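Local coordinates for NADH kinase POS5, mitochondrial (Saccharomyces cerevisiae, PDB 3AFO), which phosphorylates NADH and, with half the preference, NAD(+), using ATP, and is a key source of the cellular reductant NADPH, at residues Y45-P50 with L118-G123; F62-H67 with R99-Y104; E68-V73 with V164-I169; S154-K159 with V357-N362; C175-R180 with G353-A358. All blocks are in the same frame, centred on the assembly; numbering follows the deposited sequence. Where two conformers were deposited one is given.

Interaction 1 (Y45-P50 with L118-G123); sequences YITKKP and LVTLGG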
# COMPACT_ATOMS: atom_id res chain seq x y z
N TYR A 45 18.93 27.83 -26.52
CA TYR A 45 17.58 28.24 -26.11
C TYR A 45 17.41 28.17 -24.59
O TYR A 45 17.63 27.12 -23.97
CB TYR A 45 16.53 27.38 -26.82
CG TYR A 45 15.09 27.62 -26.43
CD1 TYR A 45 14.58 28.91 -26.30
CD2 TYR A 45 14.22 26.55 -26.22
CE1 TYR A 45 13.25 29.13 -25.96
CE2 TYR A 45 12.89 26.75 -25.89
CZ TYR A 45 12.41 28.04 -25.75
OH TYR A 45 11.09 28.27 -25.42
N ILE A 46 17.00 29.28 -23.99
CA ILE A 46 16.89 29.37 -22.54
C ILE A 46 15.46 29.67 -22.13
O ILE A 46 14.84 30.61 -22.63
CB ILE A 46 17.83 30.46 -21.94
CG1 ILE A 46 19.24 30.34 -22.51
CG2 ILE A 46 17.87 30.35 -20.40
CD1 ILE A 46 20.07 31.58 -22.30
N THR A 47 14.93 28.84 -21.23
CA THR A 47 13.59 29.02 -20.69
C THR A 47 13.68 29.14 -19.18
O THR A 47 14.62 28.65 -18.56
CB THR A 47 12.66 27.84 -21.04
OG1 THR A 47 13.07 26.68 -20.31
CG2 THR A 47 12.72 27.54 -22.51
N LYS A 48 12.69 29.81 -18.58
CA LYS A 48 12.67 29.98 -17.13
C LYS A 48 11.28 29.83 -16.57
O LYS A 48 10.29 30.00 -17.27
CB LYS A 48 13.25 31.34 -16.73
CG LYS A 48 12.44 32.55 -17.19
CD LYS A 48 13.05 33.85 -16.68
CE LYS A 48 12.33 35.07 -17.26
NZ LYS A 48 10.86 35.11 -16.95
N LYS A 49 11.20 29.51 -15.28
CA LYS A 49 9.93 29.50 -14.60
C LYS A 49 9.41 30.94 -14.57
O LYS A 49 10.12 31.84 -14.11
CB LYS A 49 10.06 28.91 -13.20
CG LYS A 49 8.72 28.75 -12.49
CD LYS A 49 8.89 28.14 -11.13
CE LYS A 49 7.64 28.31 -10.30
NZ LYS A 49 8.01 28.22 -8.87
N PRO A 50 8.19 31.16 -15.08
CA PRO A 50 7.67 32.52 -15.18
C PRO A 50 7.33 33.13 -13.82
O PRO A 50 7.14 32.40 -12.84
CB PRO A 50 6.40 32.35 -16.03
CG PRO A 50 5.98 30.95 -15.81
CD PRO A 50 7.24 30.16 -15.61
N LEU A 118 18.86 23.05 -25.08
CA LEU A 118 17.84 23.61 -24.22
C LEU A 118 18.42 23.78 -22.81
O LEU A 118 18.92 22.83 -22.23
CB LEU A 118 16.58 22.71 -24.20
CG LEU A 118 15.50 23.00 -23.13
CD1 LEU A 118 14.87 24.38 -23.31
CD2 LEU A 118 14.42 21.91 -23.09
N VAL A 119 18.36 25.01 -22.29
CA VAL A 119 18.77 25.32 -20.93
C VAL A 119 17.54 25.78 -20.15
O VAL A 119 16.86 26.72 -20.55
CB VAL A 119 19.86 26.42 -20.88
CG1 VAL A 119 20.14 26.83 -19.43
CG2 VAL A 119 21.18 25.94 -21.55
N THR A 120 17.24 25.10 -19.04
CA THR A 120 16.09 25.44 -18.21
C THR A 120 16.52 26.05 -16.87
O THR A 120 17.47 25.60 -16.24
CB THR A 120 15.16 24.21 -17.97
OG1 THR A 120 15.92 23.20 -17.32
CG2 THR A 120 14.63 23.66 -19.30
N LEU A 121 15.80 27.09 -16.45
CA LEU A 121 16.08 27.78 -15.21
C LEU A 121 14.81 27.77 -14.34
O LEU A 121 13.89 28.56 -14.55
CB LEU A 121 16.55 29.22 -15.50
CG LEU A 121 17.77 29.37 -16.41
CD1 LEU A 121 17.92 30.82 -16.82
CD2 LEU A 121 19.06 28.88 -15.77
N GLY A 122 14.74 26.85 -13.39
CA GLY A 122 13.54 26.71 -12.58
C GLY A 122 13.42 25.36 -11.92
O GLY A 122 14.33 24.94 -11.19
N GLY A 123 12.30 24.70 -12.16
CA GLY A 123 12.02 23.39 -11.54
C GLY A 123 11.61 22.34 -12.56
O GLY A 123 11.94 22.44 -13.75
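Y45 O is the best-held polar atom here, gripped twice: V119 N-H meets it almost along the C=O axis, with 2.8 Å from V119 N to Y45 O and 172° at the hydrogen, and L118 CA-H adds a weaker contact. Three further backbone bonds continue this parallel pairing, T47 N to V119 O, L121 N to T47 O and K49 N to L121 O; the second is bent to 142°. On one face L118 CD1 touches Y45 CD2 at 3.7 Å and T47 CG2 at 3.9 Å. On the other, the I46 and L121 side chains cross obliquely, with I46 CG2 3.6 Å from L121 CD1. K48 NZ reaches E84 of helix 79-86 in a salt bridge. G122, where a CB would clash with K49 CB, is the first glycine of the GGDG motif of NAD kinases. The pair lies inside the parallel sheet of the N-terminal domain: helix 53-69 packs on I46, helix 124-132 on T47 and T120, and strand 142-146 flanks L118 to L121.

Interaction 2 (F62-H67 with R99-Y104); sequences FITHLH and RPHILY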
# COMPACT_ATOMS: atom_id res chain seq x y z
N PHE A 62 22.98 34.49 -16.78
CA PHE A 62 23.49 33.43 -17.63
C PHE A 62 23.82 33.95 -19.03
O PHE A 62 24.89 33.66 -19.57
CB PHE A 62 22.50 32.26 -17.70
CG PHE A 62 23.04 31.06 -18.41
CD1 PHE A 62 24.16 30.40 -17.92
CD2 PHE A 62 22.42 30.58 -19.55
CE1 PHE A 62 24.67 29.26 -18.58
CE2 PHE A 62 22.93 29.46 -20.21
CZ PHE A 62 24.05 28.80 -19.72
N ILE A 63 22.90 34.72 -19.60
CA ILE A 63 23.05 35.32 -20.93
C ILE A 63 24.24 36.28 -20.98
O ILE A 63 24.98 36.30 -21.98
CB ILE A 63 21.75 36.04 -21.34
CG1 ILE A 63 20.62 35.02 -21.54
CG2 ILE A 63 21.96 36.88 -22.62
CD1 ILE A 63 19.24 35.62 -21.72
N THR A 64 24.41 37.07 -19.92
CA THR A 64 25.58 37.95 -19.75
C THR A 64 26.88 37.14 -19.83
O THR A 64 27.79 37.47 -20.59
CB THR A 64 25.46 38.80 -18.45
OG1 THR A 64 24.33 39.66 -18.55
CG2 THR A 64 26.71 39.67 -18.20
N HIS A 65 26.94 36.04 -19.07
CA HIS A 65 28.08 35.13 -19.13
C HIS A 65 28.36 34.57 -20.53
O HIS A 65 29.51 34.53 -20.96
CB HIS A 65 27.91 33.99 -18.11
CG HIS A 65 28.95 32.92 -18.24
ND1 HIS A 65 30.29 33.15 -18.00
CD2 HIS A 65 28.85 31.62 -18.57
CE1 HIS A 65 30.97 32.03 -18.18
NE2 HIS A 65 30.12 31.09 -18.52
N LEU A 66 27.32 34.11 -21.23
CA LEU A 66 27.49 33.58 -22.58
C LEU A 66 28.04 34.65 -23.53
O LEU A 66 28.97 34.39 -24.30
CB LEU A 66 26.16 33.02 -23.12
CG LEU A 66 25.55 31.87 -22.31
CD1 LEU A 66 24.22 31.44 -22.90
CD2 LEU A 66 26.53 30.69 -22.22
N HIS A 67 27.47 35.85 -23.44
CA HIS A 67 27.87 36.96 -24.30
C HIS A 67 29.27 37.45 -23.99
O HIS A 67 29.98 37.90 -24.89
CB HIS A 67 26.88 38.10 -24.20
CG HIS A 67 25.59 37.85 -24.91
ND1 HIS A 67 24.49 38.66 -24.76
CD2 HIS A 67 25.23 36.88 -25.78
CE1 HIS A 67 23.50 38.21 -25.51
NE2 HIS A 67 23.92 37.12 -26.14
N ARG A 99 27.74 47.42 -29.64
CA ARG A 99 27.61 45.97 -29.47
C ARG A 99 26.58 45.65 -28.38
O ARG A 99 26.96 45.27 -27.27
CB ARG A 99 28.97 45.35 -29.13
CG ARG A 99 29.98 45.39 -30.28
CD ARG A 99 31.36 44.97 -29.81
NE ARG A 99 31.37 43.58 -29.35
CZ ARG A 99 32.28 43.08 -28.53
NH1 ARG A 99 33.25 43.86 -28.06
NH2 ARG A 99 32.23 41.81 -28.16
N PRO A 100 25.28 45.82 -28.69
CA PRO A 100 24.25 45.49 -27.71
C PRO A 100 24.11 43.97 -27.51
O PRO A 100 24.53 43.19 -28.38
CB PRO A 100 22.97 46.05 -28.34
CG PRO A 100 23.23 46.04 -29.80
CD PRO A 100 24.71 46.30 -29.96
N HIS A 101 23.56 43.57 -26.36
CA HIS A 101 23.18 42.18 -26.15
C HIS A 101 22.14 41.83 -27.19
O HIS A 101 21.15 42.53 -27.34
CB HIS A 101 22.61 41.99 -24.74
CG HIS A 101 23.62 42.19 -23.66
ND1 HIS A 101 24.45 41.18 -23.23
CD2 HIS A 101 23.95 43.28 -22.93
CE1 HIS A 101 25.25 41.64 -22.28
NE2 HIS A 101 24.97 42.92 -22.08
N ILE A 102 22.37 40.75 -27.93
CA ILE A 102 21.39 40.30 -28.91
C ILE A 102 20.61 39.11 -28.38
O ILE A 102 21.20 38.15 -27.89
CB ILE A 102 22.05 39.95 -30.27
CG1 ILE A 102 22.84 41.16 -30.81
CG2 ILE A 102 20.99 39.50 -31.26
CD1 ILE A 102 23.79 40.82 -31.96
N LEU A 103 19.29 39.20 -28.45
CA LEU A 103 18.40 38.12 -28.06
C LEU A 103 17.62 37.72 -29.29
O LEU A 103 16.89 38.54 -29.85
CB LEU A 103 17.41 38.60 -26.99
CG LEU A 103 18.00 39.16 -25.68
CD1 LEU A 103 16.86 39.59 -24.75
CD2 LEU A 103 18.93 38.16 -25.00
N TYR A 104 17.77 36.47 -29.71
CA TYR A 104 16.99 35.95 -30.83
C TYR A 104 15.68 35.34 -30.35
O TYR A 104 15.65 34.64 -29.33
CB TYR A 104 17.81 34.95 -31.63
CG TYR A 104 19.07 35.56 -32.20
CD1 TYR A 104 19.06 36.18 -33.45
CD2 TYR A 104 20.26 35.53 -31.49
CE1 TYR A 104 20.20 36.76 -33.97
CE2 TYR A 104 21.40 36.10 -31.99
CZ TYR A 104 21.37 36.72 -33.24
OH TYR A 104 22.52 37.28 -33.73
O HOH W 1 22.80 36.10 -28.60
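Two imidazoles meet rim to rim where helix 53-69 of the alpha/beta N-terminal domain crosses strand 101-105, which pairs with strand 8-12 in a small two-stranded parallel sheet, at 113° between the short axes. H67 ND1 and H101 ND1 are 2.9 Å apart in a nearly straight hydrogen bond, each nitrogen at the edge of the other ring and in its plane. Either may be the donor, but one must carry a hydrogen and the other must not, so full protonation of both rings would probably weaken the pair. The ring planes are turned only 28° from each other. Both side chains have CG anti to the carbonyl carbon (chi1 -75° in H67), which swings H67 from the helix toward the strand. Beside this polar junction the I63 and L103 side chains cross at about a right angle, I63 CG2 4.1 Å from L103 CD2, and V75 of strand 74-76 packs against I63, H67 and L103.

In the second shell, F89 meets the H101 ring and L93 touches both histidines, while backbone bonds from H101 to F7 and K9 fix the strand beside strand 8-12. I63 O lies 3.3 Å above one face of the H67 ring. At NE2 of that ring a water bonds at 2.9 Å and donates to I102 O at 2.7 Å.

Interaction 3 (E68-V73 with V164-I169); sequences ESYPEV and VFQEVI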
# COMPACT_ATOMS: atom_id res chain seq x y z
N GLU A 68 29.66 37.38 -22.73
CA GLU A 68 31.02 37.73 -22.33
C GLU A 68 32.04 36.67 -22.76
O GLU A 68 33.10 37.01 -23.27
CB GLU A 68 31.12 37.97 -20.83
CG GLU A 68 30.60 39.34 -20.37
CD GLU A 68 30.54 39.48 -18.85
OE1 GLU A 68 31.04 38.59 -18.12
OE2 GLU A 68 29.99 40.50 -18.37
N SER A 69 31.72 35.39 -22.57
CA SER A 69 32.73 34.33 -22.66
C SER A 69 32.73 33.48 -23.92
O SER A 69 33.74 32.86 -24.24
CB SER A 69 32.65 33.41 -21.44
OG SER A 69 33.21 34.03 -20.31
N TYR A 70 31.59 33.43 -24.61
CA TYR A 70 31.43 32.62 -25.81
C TYR A 70 30.85 33.45 -26.97
O TYR A 70 29.65 33.40 -27.22
CB TYR A 70 30.52 31.41 -25.52
CG TYR A 70 31.02 30.56 -24.39
CD1 TYR A 70 31.95 29.54 -24.61
CD2 TYR A 70 30.58 30.79 -23.08
CE1 TYR A 70 32.43 28.78 -23.56
CE2 TYR A 70 31.06 30.03 -22.03
CZ TYR A 70 31.97 29.02 -22.27
OH TYR A 70 32.44 28.26 -21.23
N PRO A 71 31.70 34.22 -27.68
CA PRO A 71 31.21 35.03 -28.81
C PRO A 71 30.43 34.25 -29.86
O PRO A 71 29.49 34.79 -30.44
CB PRO A 71 32.49 35.61 -29.43
CG PRO A 71 33.64 35.12 -28.62
CD PRO A 71 33.11 34.51 -27.36
N GLU A 72 30.80 33.00 -30.10
CA GLU A 72 30.11 32.16 -31.10
C GLU A 72 28.66 31.79 -30.73
O GLU A 72 27.87 31.35 -31.58
CB GLU A 72 30.93 30.90 -31.41
CG GLU A 72 30.84 29.77 -30.35
CD GLU A 72 31.83 29.92 -29.18
OE1 GLU A 72 32.25 31.06 -28.86
OE2 GLU A 72 32.18 28.88 -28.59
N VAL A 73 28.30 31.98 -29.46
CA VAL A 73 26.99 31.55 -28.94
C VAL A 73 25.86 32.52 -29.27
O VAL A 73 26.00 33.73 -29.11
CB VAL A 73 27.05 31.23 -27.41
CG1 VAL A 73 25.66 31.26 -26.77
CG2 VAL A 73 27.71 29.88 -27.19
N VAL A 164 29.73 24.12 -15.42
CA VAL A 164 28.89 23.11 -16.08
C VAL A 164 28.76 23.40 -17.57
O VAL A 164 29.00 22.52 -18.39
CB VAL A 164 27.50 22.96 -15.40
CG1 VAL A 164 26.60 22.01 -16.20
CG2 VAL A 164 27.65 22.45 -13.96
N PHE A 165 28.42 24.64 -17.91
CA PHE A 165 28.33 25.04 -19.32
C PHE A 165 29.66 24.82 -20.08
O PHE A 165 29.65 24.35 -21.23
CB PHE A 165 27.81 26.47 -19.51
CG PHE A 165 27.57 26.83 -20.96
CD1 PHE A 165 26.40 26.43 -21.60
CD2 PHE A 165 28.53 27.53 -21.69
CE1 PHE A 165 26.20 26.72 -22.94
CE2 PHE A 165 28.33 27.82 -23.03
CZ PHE A 165 27.16 27.43 -23.66
N GLN A 166 30.76 25.14 -19.41
CA GLN A 166 32.14 24.89 -19.89
C GLN A 166 32.33 23.43 -20.32
O GLN A 166 32.82 23.15 -21.41
CB GLN A 166 33.14 25.25 -18.77
CG GLN A 166 34.58 25.50 -19.21
CD GLN A 166 35.46 26.04 -18.08
OE1 GLN A 166 35.79 25.32 -17.14
NE2 GLN A 166 35.83 27.31 -18.18
N GLU A 167 31.91 22.50 -19.46
CA GLU A 167 32.03 21.05 -19.72
C GLU A 167 31.15 20.63 -20.89
O GLU A 167 31.56 19.80 -21.72
CB GLU A 167 31.67 20.23 -18.47
CG GLU A 167 32.63 20.40 -17.29
CD GLU A 167 34.11 20.22 -17.69
OE1 GLU A 167 34.47 19.14 -18.21
OE2 GLU A 167 34.90 21.16 -17.48
N VAL A 168 29.95 21.21 -20.96
CA VAL A 168 28.99 20.88 -21.99
C VAL A 168 29.52 21.30 -23.36
O VAL A 168 29.62 20.47 -24.26
CB VAL A 168 27.60 21.50 -21.70
CG1 VAL A 168 26.67 21.34 -22.92
CG2 VAL A 168 26.96 20.86 -20.44
N ILE A 169 29.88 22.57 -23.51
CA ILE A 169 30.32 23.11 -24.80
C ILE A 169 31.64 22.48 -25.30
O ILE A 169 31.86 22.34 -26.50
CB ILE A 169 30.37 24.69 -24.79
CG1 ILE A 169 30.60 25.26 -26.19
CG2 ILE A 169 31.38 25.23 -23.75
CD1 ILE A 169 30.10 26.71 -26.35
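Y70 offers one face of its ring to the edge of F165, a T-shaped (edge-to-face) pair with centroids 5.0 Å apart and planes at 74°. F165 CE2 stands 3.6 Å above the Y70 plane, displaced toward the rim, and F165 CD2 comes within 3.6 Å of Y70 CE2. The two rings reach toward each other tip to tip: Y70 has CG anti to its carbonyl carbon, and F165 has CG anti to its backbone N (chi1 -173°), sending the ring off helix 161-169. I169 meets the tyrosine obliquely, its CG2 3.7 Å from Y70 CE1, while its CD1 stretches on to V73 CG2 at 4.1 Å. Beyond the ring, Y70 OH lies over the start of the Q166 side chain, 3.6 Å from Q166 CA.

Y70 is the first residue to leave the end of helix 53-69, and a type I turn from Y70 to V73, closed by V73 N to Y70 O, brings V73 back to the same patch. L66 of that helix also packs on F165 and V73, and L41 on F165 and I169. An alanine at Y70 would remove the ring that F165 and I169 pack on, which would probably loosen the seam between the turn after helix 53-69 and helix 161-169. No hydrogen bond crosses between the segments, so their cohesion rests on dispersion and on the aromatic edge meeting the pi face.

Interaction 4 (S154-K159 with V357-N362); sequences SPFDFK and VAKTEN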
# COMPACT_ATOMS: atom_id res chain seq x y z
N SER A 154 16.11 18.60 -12.12
CA SER A 154 17.26 19.46 -12.41
C SER A 154 18.47 19.08 -11.56
O SER A 154 18.45 19.26 -10.34
CB SER A 154 16.91 20.93 -12.17
OG SER A 154 15.73 21.31 -12.87
N PRO A 155 19.54 18.56 -12.19
CA PRO A 155 20.66 18.07 -11.37
C PRO A 155 21.65 19.15 -10.89
O PRO A 155 22.47 18.85 -10.03
CB PRO A 155 21.39 17.10 -12.32
CG PRO A 155 20.56 17.02 -13.57
CD PRO A 155 19.79 18.30 -13.62
N PHE A 156 21.58 20.36 -11.44
CA PHE A 156 22.57 21.40 -11.14
C PHE A 156 22.01 22.60 -10.42
O PHE A 156 20.94 23.11 -10.75
CB PHE A 156 23.25 21.90 -12.43
CG PHE A 156 23.90 20.81 -13.23
CD1 PHE A 156 25.12 20.30 -12.84
CD2 PHE A 156 23.26 20.29 -14.35
CE1 PHE A 156 25.72 19.26 -13.56
CE2 PHE A 156 23.85 19.26 -15.07
CZ PHE A 156 25.08 18.75 -14.68
N ASP A 157 22.77 23.06 -9.43
CA ASP A 157 22.55 24.35 -8.80
C ASP A 157 22.97 25.40 -9.82
O ASP A 157 24.01 25.26 -10.44
CB ASP A 157 23.46 24.46 -7.57
CG ASP A 157 23.08 25.61 -6.65
OD1 ASP A 157 22.74 26.72 -7.14
OD2 ASP A 157 23.16 25.40 -5.42
N PHE A 158 22.18 26.46 -9.98
CA PHE A 158 22.54 27.54 -10.91
C PHE A 158 23.91 28.19 -10.63
O PHE A 158 24.54 28.71 -11.55
CB PHE A 158 21.45 28.62 -11.02
CG PHE A 158 21.83 29.78 -11.92
CD1 PHE A 158 21.83 29.63 -13.31
CD2 PHE A 158 22.23 31.01 -11.38
CE1 PHE A 158 22.21 30.69 -14.15
CE2 PHE A 158 22.61 32.07 -12.21
CZ PHE A 158 22.60 31.91 -13.61
N LYS A 159 24.32 28.15 -9.36
CA LYS A 159 25.64 28.63 -8.93
C LYS A 159 26.77 28.01 -9.73
O LYS A 159 27.80 28.66 -9.97
CB LYS A 159 25.87 28.33 -7.44
CG LYS A 159 25.57 29.49 -6.50
CD LYS A 159 24.09 29.64 -6.21
CE LYS A 159 23.87 30.41 -4.92
NZ LYS A 159 22.42 30.69 -4.66
N VAL A 357 21.69 16.28 -19.51
CA VAL A 357 23.02 16.41 -18.91
C VAL A 357 22.95 15.98 -17.45
O VAL A 357 22.11 16.48 -16.69
CB VAL A 357 23.55 17.86 -19.00
CG1 VAL A 357 24.95 17.98 -18.39
CG2 VAL A 357 23.56 18.31 -20.46
N ALA A 358 23.83 15.05 -17.08
CA ALA A 358 23.93 14.51 -15.73
C ALA A 358 25.13 15.09 -14.97
O ALA A 358 26.13 15.49 -15.58
CB ALA A 358 24.05 12.99 -15.80
N LYS A 359 25.03 15.10 -13.64
CA LYS A 359 26.09 15.63 -12.78
C LYS A 359 27.15 14.59 -12.41
O LYS A 359 28.35 14.86 -12.50
CB LYS A 359 25.48 16.24 -11.51
CG LYS A 359 26.50 16.96 -10.63
CD LYS A 359 25.82 17.71 -9.52
CE LYS A 359 26.85 18.31 -8.58
NZ LYS A 359 26.20 18.82 -7.35
N THR A 360 26.70 13.42 -11.97
CA THR A 360 27.58 12.31 -11.59
C THR A 360 27.05 11.07 -12.28
O THR A 360 26.02 11.13 -12.95
CB THR A 360 27.58 12.06 -10.05
OG1 THR A 360 26.27 11.63 -9.62
CG2 THR A 360 27.97 13.31 -9.27
N GLU A 361 27.76 9.96 -12.09
CA GLU A 361 27.36 8.65 -12.57
C GLU A 361 26.40 7.97 -11.58
O GLU A 361 26.05 6.81 -11.76
CB GLU A 361 28.60 7.79 -12.78
CG GLU A 361 29.75 8.50 -13.50
CD GLU A 361 29.72 8.30 -15.00
OE1 GLU A 361 28.96 7.43 -15.47
OE2 GLU A 361 30.47 9.00 -15.72
N ASN A 362 25.99 8.70 -10.54
CA ASN A 362 25.10 8.16 -9.52
C ASN A 362 24.00 9.13 -9.07
O ASN A 362 23.61 9.14 -7.89
CB ASN A 362 25.95 7.66 -8.35
CG ASN A 362 26.84 6.48 -8.75
OD1 ASN A 362 26.35 5.40 -9.11
ND2 ASN A 362 28.16 6.69 -8.72
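The tight half of this contact is the F156 ring, whose far end is held by three successive residues, V357, A358 and K359, of segment 357-362. CZ lies 3.5 Å from A358 O, which sits at the ring edge near its plane, where the aromatic hydrogens could lend the oxygen a weakly favourable field. On one flank CE2 meets V357 CG1 at 3.7 Å, the two side chains crossing at about a right angle; on the other, CE1 touches K359 CB, also at 3.7 Å. The ring gets there with CG anti to its carbonyl carbon (chi1 -57°), and L143 and F145 of strand 142-146 also pack against it.

The loose half is the solvent side. K359 runs fully extended past F156 in the opposite direction, laying its CD 3.6 Å from P155 O, and its NZ makes a long, weak ion pair with E160. P155 CG rests 3.5 Å from V357 O, and a pentanediol molecule, probably from the crystallisation liquor, hydrogen-bonds A358 O close by. No hydrogen bond joins the segments directly. Each instead steadies its own chain: D157 OD1 accepts from K159 N in an Asx turn, and T360 OG1 from N362 N in an ST turn. The arrangement is that of an edge strand, 156-157, at one end of the 2-1-3-4-5 parallel sheet, with the returning C-terminal chain packed against it.

Interaction 5 (C175-R180 with G353-A358); sequences CLHRTR and GIYCVA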
# COMPACT_ATOMS: atom_id res chain seq x y z
N CYS A 175 25.18 12.53 -20.61
CA CYS A 175 23.73 12.66 -20.53
C CYS A 175 23.07 11.32 -20.19
O CYS A 175 23.54 10.26 -20.61
CB CYS A 175 23.17 13.12 -21.87
SG CYS A 175 23.56 14.83 -22.31
N LEU A 176 21.98 11.41 -19.44
CA LEU A 176 21.05 10.31 -19.23
C LEU A 176 19.95 10.39 -20.28
O LEU A 176 19.34 11.46 -20.50
CB LEU A 176 20.43 10.40 -17.83
CG LEU A 176 19.24 9.48 -17.51
CD1 LEU A 176 19.73 8.08 -17.10
CD2 LEU A 176 18.40 10.12 -16.41
N HIS A 177 19.70 9.26 -20.92
CA HIS A 177 18.60 9.14 -21.86
C HIS A 177 17.29 8.86 -21.14
O HIS A 177 17.21 7.95 -20.30
CB HIS A 177 18.89 8.05 -22.90
CG HIS A 177 17.79 7.86 -23.88
ND1 HIS A 177 17.60 8.72 -24.95
CD2 HIS A 177 16.79 6.95 -23.95
CE1 HIS A 177 16.55 8.33 -25.64
NE2 HIS A 177 16.04 7.26 -25.06
N ARG A 178 16.27 9.66 -21.44
CA ARG A 178 14.93 9.45 -20.90
C ARG A 178 13.99 9.27 -22.07
O ARG A 178 14.01 10.07 -23.00
CB ARG A 178 14.48 10.65 -20.05
CG ARG A 178 15.36 10.99 -18.85
CD ARG A 178 14.77 12.20 -18.10
NE ARG A 178 15.55 12.66 -16.95
CZ ARG A 178 15.57 12.06 -15.75
NH1 ARG A 178 14.89 10.93 -15.54
NH2 ARG A 178 16.30 12.57 -14.77
N THR A 179 13.17 8.23 -22.01
CA THR A 179 12.25 7.91 -23.09
C THR A 179 10.99 8.77 -23.02
O THR A 179 10.71 9.37 -21.98
CB THR A 179 11.86 6.41 -23.05
OG1 THR A 179 10.94 6.12 -24.11
CG2 THR A 179 11.24 6.07 -21.72
N ARG A 180 10.26 8.85 -24.13
CA ARG A 180 9.03 9.63 -24.22
C ARG A 180 7.85 8.73 -24.58
O ARG A 180 8.01 7.77 -25.34
CB ARG A 180 9.15 10.68 -25.33
CG ARG A 180 9.99 11.90 -24.99
CD ARG A 180 9.76 13.02 -26.02
NE ARG A 180 10.30 12.66 -27.34
CZ ARG A 180 10.21 13.43 -28.42
NH1 ARG A 180 9.62 14.63 -28.37
NH2 ARG A 180 10.73 13.02 -29.58
N GLY A 353 13.72 10.16 -27.83
CA GLY A 353 13.93 10.36 -26.40
C GLY A 353 14.49 11.72 -26.04
O GLY A 353 14.55 12.63 -26.89
N ILE A 354 14.89 11.86 -24.78
CA ILE A 354 15.36 13.11 -24.22
C ILE A 354 16.67 12.85 -23.53
O ILE A 354 16.76 11.96 -22.68
CB ILE A 354 14.36 13.65 -23.18
CG1 ILE A 354 12.99 13.89 -23.81
CG2 ILE A 354 14.88 14.93 -22.53
CD1 ILE A 354 11.84 13.77 -22.84
N TYR A 355 17.70 13.63 -23.86
CA TYR A 355 19.00 13.50 -23.22
C TYR A 355 19.24 14.64 -22.25
O TYR A 355 19.33 15.81 -22.65
CB TYR A 355 20.12 13.41 -24.25
CG TYR A 355 20.08 12.16 -25.10
CD1 TYR A 355 20.92 11.08 -24.83
CD2 TYR A 355 19.21 12.06 -26.18
CE1 TYR A 355 20.90 9.94 -25.61
CE2 TYR A 355 19.17 10.92 -26.97
CZ TYR A 355 20.02 9.86 -26.68
OH TYR A 355 19.99 8.73 -27.46
N CYS A 356 19.36 14.29 -20.97
CA CYS A 356 19.54 15.27 -19.92
C CYS A 356 20.96 15.18 -19.41
O CYS A 356 21.40 14.11 -18.97
CB CYS A 356 18.55 15.03 -18.77
SG CYS A 356 16.83 15.08 -19.29
N VAL A 357 21.69 16.28 -19.51
CA VAL A 357 23.02 16.41 -18.91
C VAL A 357 22.95 15.98 -17.45
O VAL A 357 22.11 16.48 -16.69
CB VAL A 357 23.55 17.86 -19.00
CG1 VAL A 357 24.95 17.98 -18.39
CG2 VAL A 357 23.56 18.31 -20.46
N ALA A 358 23.83 15.05 -17.08
CA ALA A 358 23.93 14.51 -15.73
C ALA A 358 25.13 15.09 -14.97
O ALA A 358 26.13 15.49 -15.58
CB ALA A 358 24.05 12.99 -15.80
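Four backbone bonds satisfy the facing donors and acceptors. L176 N gives to C356 O at 2.8 Å and C356 N returns to L176 O; R178 N gives to I354 O and I354 N to R178 O, both at 2.7 Å. These are hydrogen-bonded pairs of an antiparallel sheet. Strand 354-357 also bonds through Y355 and V357 to V142, bridging strand 174-186 to the N-terminal parallel sheet. H177 ND1 lies 3.2 Å above one face of the Y355 ring, toward its rim, and F24 stacks on Y355. A serine here would remove the ring that H177 and F24 pack on, and would probably loosen this side of the strand pair. Extended R178 brings NE 3.6 Å from C356 SG, with L176 CD2 over one guanidinium face; NH1 bonds T238 OG1, and NH2 a pentanediol, probably from the crystallisation liquor. R180 packs CG 3.4 Å from I354 CD1, its NH2 held by E322 and T137 O, its NH1 by F134 O. E322 also accepts from G353 N.

How the interactions relate
Interactions 1, 2 and 3 lie wholly within the N-terminal domain. Interactions 2 and 3 share helix 53-69 and have centres about 12 Å apart; that helix follows strand 43-48 of interaction 1, and I46 packs on F62 and I63. Interactions 1 and 4 reach the same parallel sheet, and L121 touches F158. V164 packs on F156, tying interaction 3 to interaction 4. Interactions 4 and 5 share V357 and A358 and have centres about 13 Å apart. Along the chain, interactions 1 and 2 close before 4 and 5 open, and interaction 3 crosses 1, 2 and 4. The C-terminal chain thus returns to join the alpha/beta domain to the antiparallel sheet near the NADH site.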